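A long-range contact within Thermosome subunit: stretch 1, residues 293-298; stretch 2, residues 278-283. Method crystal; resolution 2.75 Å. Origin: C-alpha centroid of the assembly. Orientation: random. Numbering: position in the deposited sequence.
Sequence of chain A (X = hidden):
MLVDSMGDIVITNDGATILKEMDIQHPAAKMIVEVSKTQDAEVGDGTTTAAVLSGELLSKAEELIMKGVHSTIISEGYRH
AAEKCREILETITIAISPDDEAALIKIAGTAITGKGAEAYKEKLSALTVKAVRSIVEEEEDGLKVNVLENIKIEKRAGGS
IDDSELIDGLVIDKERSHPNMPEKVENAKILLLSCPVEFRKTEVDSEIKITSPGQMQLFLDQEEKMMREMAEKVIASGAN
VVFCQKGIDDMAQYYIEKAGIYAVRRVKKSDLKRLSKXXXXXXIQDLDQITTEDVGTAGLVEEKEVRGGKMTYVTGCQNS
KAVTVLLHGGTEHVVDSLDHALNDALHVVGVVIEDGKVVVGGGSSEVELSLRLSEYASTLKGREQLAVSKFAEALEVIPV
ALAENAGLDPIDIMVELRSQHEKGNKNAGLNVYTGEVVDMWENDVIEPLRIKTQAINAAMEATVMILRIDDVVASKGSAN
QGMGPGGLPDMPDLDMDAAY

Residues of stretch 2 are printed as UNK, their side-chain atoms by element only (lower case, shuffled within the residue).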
ATOM      1  N   GLU A 293      25.107  -4.017 -21.444  1.00 65.92           N
ATOM      2  CA  GLU A 293      23.882  -3.349 -21.006  1.00 68.37           C
ATOM      3  C   GLU A 293      23.214  -4.111 -19.852  1.00 70.76           C
ATOM      4  O   GLU A 293      22.455  -3.535 -19.059  1.00 67.56           O
ATOM      5  CB  GLU A 293      22.907  -3.192 -22.181  1.00 76.67           C
ATOM      6  CG  GLU A 293      23.451  -2.351 -23.347  1.00 98.65           C
ATOM      7  CD  GLU A 293      23.858  -3.182 -24.574  1.00104.42           C
ATOM      8  OE1 GLU A 293      22.960  -3.721 -25.261  1.00111.25           O
ATOM      9  OE2 GLU A 293      25.074  -3.285 -24.861  1.00 91.75           O
ATOM     10  N   ASP A 294      23.517  -5.404 -19.761  1.00 63.01           N
ATOM     11  CA  ASP A 294      22.945  -6.282 -18.747  1.00 55.21           C
ATOM     12  C   ASP A 294      23.422  -5.945 -17.334  1.00 56.03           C
ATOM     13  O   ASP A 294      22.892  -6.458 -16.351  1.00 59.05           O
ATOM     14  CB  ASP A 294      23.268  -7.742 -19.078  1.00 54.71           C
ATOM     15  CG  ASP A 294      22.405  -8.292 -20.207  1.00 68.77           C
ATOM     16  OD1 ASP A 294      21.255  -7.814 -20.366  1.00 76.88           O
ATOM     17  OD2 ASP A 294      22.870  -9.209 -20.929  1.00 66.29           O
ATOM     18  N   VAL A 295      24.406  -5.061 -17.246  1.00 51.44           N
ATOM     19  CA  VAL A 295      25.090  -4.761 -16.001  1.00 35.80           C
ATOM     20  C   VAL A 295      24.565  -3.515 -15.314  1.00 42.11           C
ATOM     21  O   VAL A 295      24.468  -2.448 -15.924  1.00 48.22           O
ATOM     22  CB  VAL A 295      26.574  -4.580 -16.262  1.00 39.90           C
ATOM     23  CG1 VAL A 295      27.322  -4.154 -14.971  1.00 39.96           C
ATOM     24  CG2 VAL A 295      27.139  -5.861 -16.865  1.00 37.24           C
ATOM     25  N   GLY A 296      24.240  -3.658 -14.032  1.00 47.60           N
ATOM     26  CA  GLY A 296      23.707  -2.564 -13.245  1.00 44.91           C
ATOM     27  C   GLY A 296      24.807  -1.826 -12.515  1.00 44.57           C
ATOM     28  O   GLY A 296      25.967  -2.231 -12.543  1.00 50.77           O
ATOM     29  N   THR A 297      24.443  -0.738 -11.851  1.00 42.80           N
ATOM     30  CA  THR A 297      25.417   0.054 -11.123  1.00 44.35           C
ATOM     31  C   THR A 297      24.908   0.468  -9.750  1.00 42.26           C
ATOM     32  O   THR A 297      23.713   0.657  -9.554  1.00 51.20           O
ATOM     33  CB  THR A 297      25.766   1.348 -11.880  1.00 40.71           C
ATOM     34  OG1 THR A 297      24.636   2.222 -11.857  1.00 56.54           O
ATOM     35  CG2 THR A 297      26.141   1.055 -13.309  1.00 36.10           C
ATOM     36  N   ALA A 298      25.835   0.644  -8.820  1.00 33.59           N
ATOM     37  CA  ALA A 298      25.522   1.145  -7.498  1.00 43.91           C
ATOM     38  C   ALA A 298      26.713   1.907  -6.949  1.00 42.92           C
ATOM     39  O   ALA A 298      27.839   1.486  -7.114  1.00 36.86           O
ATOM     40  CB  ALA A 298      25.185  -0.020  -6.567  1.00 43.50           C
ATOM     41  N   UNK A 278      16.503  -1.470  -8.478  1.00 54.90           N
ATOM     42  CA  UNK A 278      17.341  -0.377  -7.967  1.00 62.93           C
ATOM     43  C   UNK A 278      18.674  -0.179  -8.698  1.00 58.40           C
ATOM     44  O   UNK A 278      19.151   0.943  -8.751  1.00 58.41           O
ATOM     45  c   UNK A 278      18.417  -1.625  -6.031  1.00 46.74           C
ATOM     46  c   UNK A 278      17.601  -0.417  -6.426  1.00 47.58           C
ATOM     47  c   UNK A 278      16.313  -0.366  -5.665  1.00 53.78           C
ATOM     48  N   UNK A 279      19.262  -1.239  -9.263  1.00 53.19           N
ATOM     49  CA  UNK A 279      20.570  -1.112  -9.916  1.00 46.23           C
ATOM     50  C   UNK A 279      20.538  -1.020 -11.423  1.00 53.34           C
ATOM     51  O   UNK A 279      21.516  -0.590 -12.019  1.00 68.80           O
ATOM     52  o   UNK A 279      21.083  -3.444 -10.313  1.00 40.45           O
ATOM     53  c   UNK A 279      21.622  -2.550  -8.133  1.00 31.15           C
ATOM     54  c   UNK A 279      21.523  -2.279  -9.612  1.00 37.64           C
ATOM     55  N   UNK A 280      19.451  -1.465 -12.042  1.00 53.64           N
ATOM     56  CA  UNK A 280      19.345  -1.432 -13.496  1.00 49.58           C
ATOM     57  C   UNK A 280      19.882  -2.691 -14.158  1.00 47.97           C
ATOM     58  O   UNK A 280      19.886  -2.821 -15.388  1.00 50.13           O
ATOM     59  N   UNK A 281      20.346  -3.623 -13.336  1.00 38.18           N
ATOM     60  CA  UNK A 281      20.869  -4.872 -13.854  1.00 39.94           C
ATOM     61  C   UNK A 281      19.773  -5.683 -14.506  1.00 44.58           C
ATOM     62  O   UNK A 281      18.617  -5.604 -14.118  1.00 51.60           O
ATOM     63  c   UNK A 281      21.522  -5.673 -12.757  1.00 32.83           C
ATOM     64  N   UNK A 282      20.149  -6.467 -15.506  1.00 46.07           N
ATOM     65  CA  UNK A 282      19.221  -7.377 -16.145  1.00 43.59           C
ATOM     66  C   UNK A 282      19.549  -8.798 -15.727  1.00 51.04           C
ATOM     67  O   UNK A 282      20.644  -9.292 -15.968  1.00 61.68           O
ATOM     68  c   UNK A 282      18.160  -8.070 -18.308  1.00 38.87           C
ATOM     69  o   UNK A 282      19.096  -5.861 -18.026  1.00 54.43           O
ATOM     70  c   UNK A 282      19.267  -7.240 -17.672  1.00 48.77           C
ATOM     71  N   UNK A 283      18.593  -9.439 -15.070  1.00 59.63           N
ATOM     72  CA  UNK A 283      18.760 -10.798 -14.588  1.00 54.15           C
ATOM     73  C   UNK A 283      19.045 -11.723 -15.754  1.00 58.85           C
ATOM     74  O   UNK A 283      18.315 -11.734 -16.736  1.00 69.65           O
ATOM     75  c   UNK A 283      17.493 -11.289 -13.867  1.00 46.70           C
ATOM     76  c   UNK A 283      17.015 -10.236 -12.859  1.00 52.39           C
ATOM     77  c   UNK A 283      17.758 -12.626 -13.228  1.00 40.00           C
ATOM     78  c   UNK A 283      16.172 -10.777 -11.731  1.00 49.62           C
TER
HETATM   79  O   HOH W   1      22.920  -8.464 -14.625  1.00 47.84           O

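Position 278 lies in the last part of a helix and carries three side-chain carbons, one of them bonded to CA and bearing the other two. None of these atoms comes within 4.5 Å of stretch 1. A fork at CB made of carbon alone is that of Val 278.

Position 279 has the same fork, but one branch is oxygen, which identifies Thr 279. Its chi1 is p, and OG1 accepts a hydrogen bond from the backbone N of position 281 at 3.1 Å, spanning the turn that follows the helix. The carbonyl O of Thr 279 receives a hydrogen bond from N of Thr 297 at 2.9 Å.

Position 280 has no side-chain atoms and is therefore glycine. It is the first residue beyond the helix to leave helical geometry, with phi 89° and psi 1°; at these angles a CB would be jammed against the carbonyl O of Thr 279. The backbone of Gly 280 stays close to stretch 1, its C lying 3.9 Å from CA of Gly 296.

At position 281 a single carbon follows CA, so the residue is Ala 281. Its N is 3.5 Å from CA of Gly 296, and its CA makes a CA-H...O contact of 3.6 Å with O of Asp 294.

Position 282 again shows a carbon bearing one oxygen and one carbon, and its CA-to-CB bond points toward stretch 1. CB sits 3.4 Å from OD1 of Asp 294. This is Thr 282, with chi1 m; its N donates a nearly straight hydrogen bond to O of Asp 294, 2.9 Å long with an angle of 176°.

Position 283 has four carbons, forked at the first, with one arm two carbons long: Ile 283. Its CA-to-CB bond points away from stretch 1, and the side chain makes no contact there.

The two segments run in roughly opposing directions, 154° apart, and are held by two backbone hydrogen bonds, one from each stretch. Between these bonds Gly 296 approaches Ala 281 to a CA–CA distance of 3.7 Å. A CB on Gly 296 would clash with Thr 279 OG1 and Ala 281 N, so the absence of a side chain permits this closeness. A water donates to O of Asp 294 at 2.6 Å and to O of Thr 282 at 2.8 Å, bridging the two carbonyls beside the second direct bond. The contact, burying 306 Å² in total, thus rests chiefly on main-chain pairing.

Stretch 2, residues 278-283: VTGATI
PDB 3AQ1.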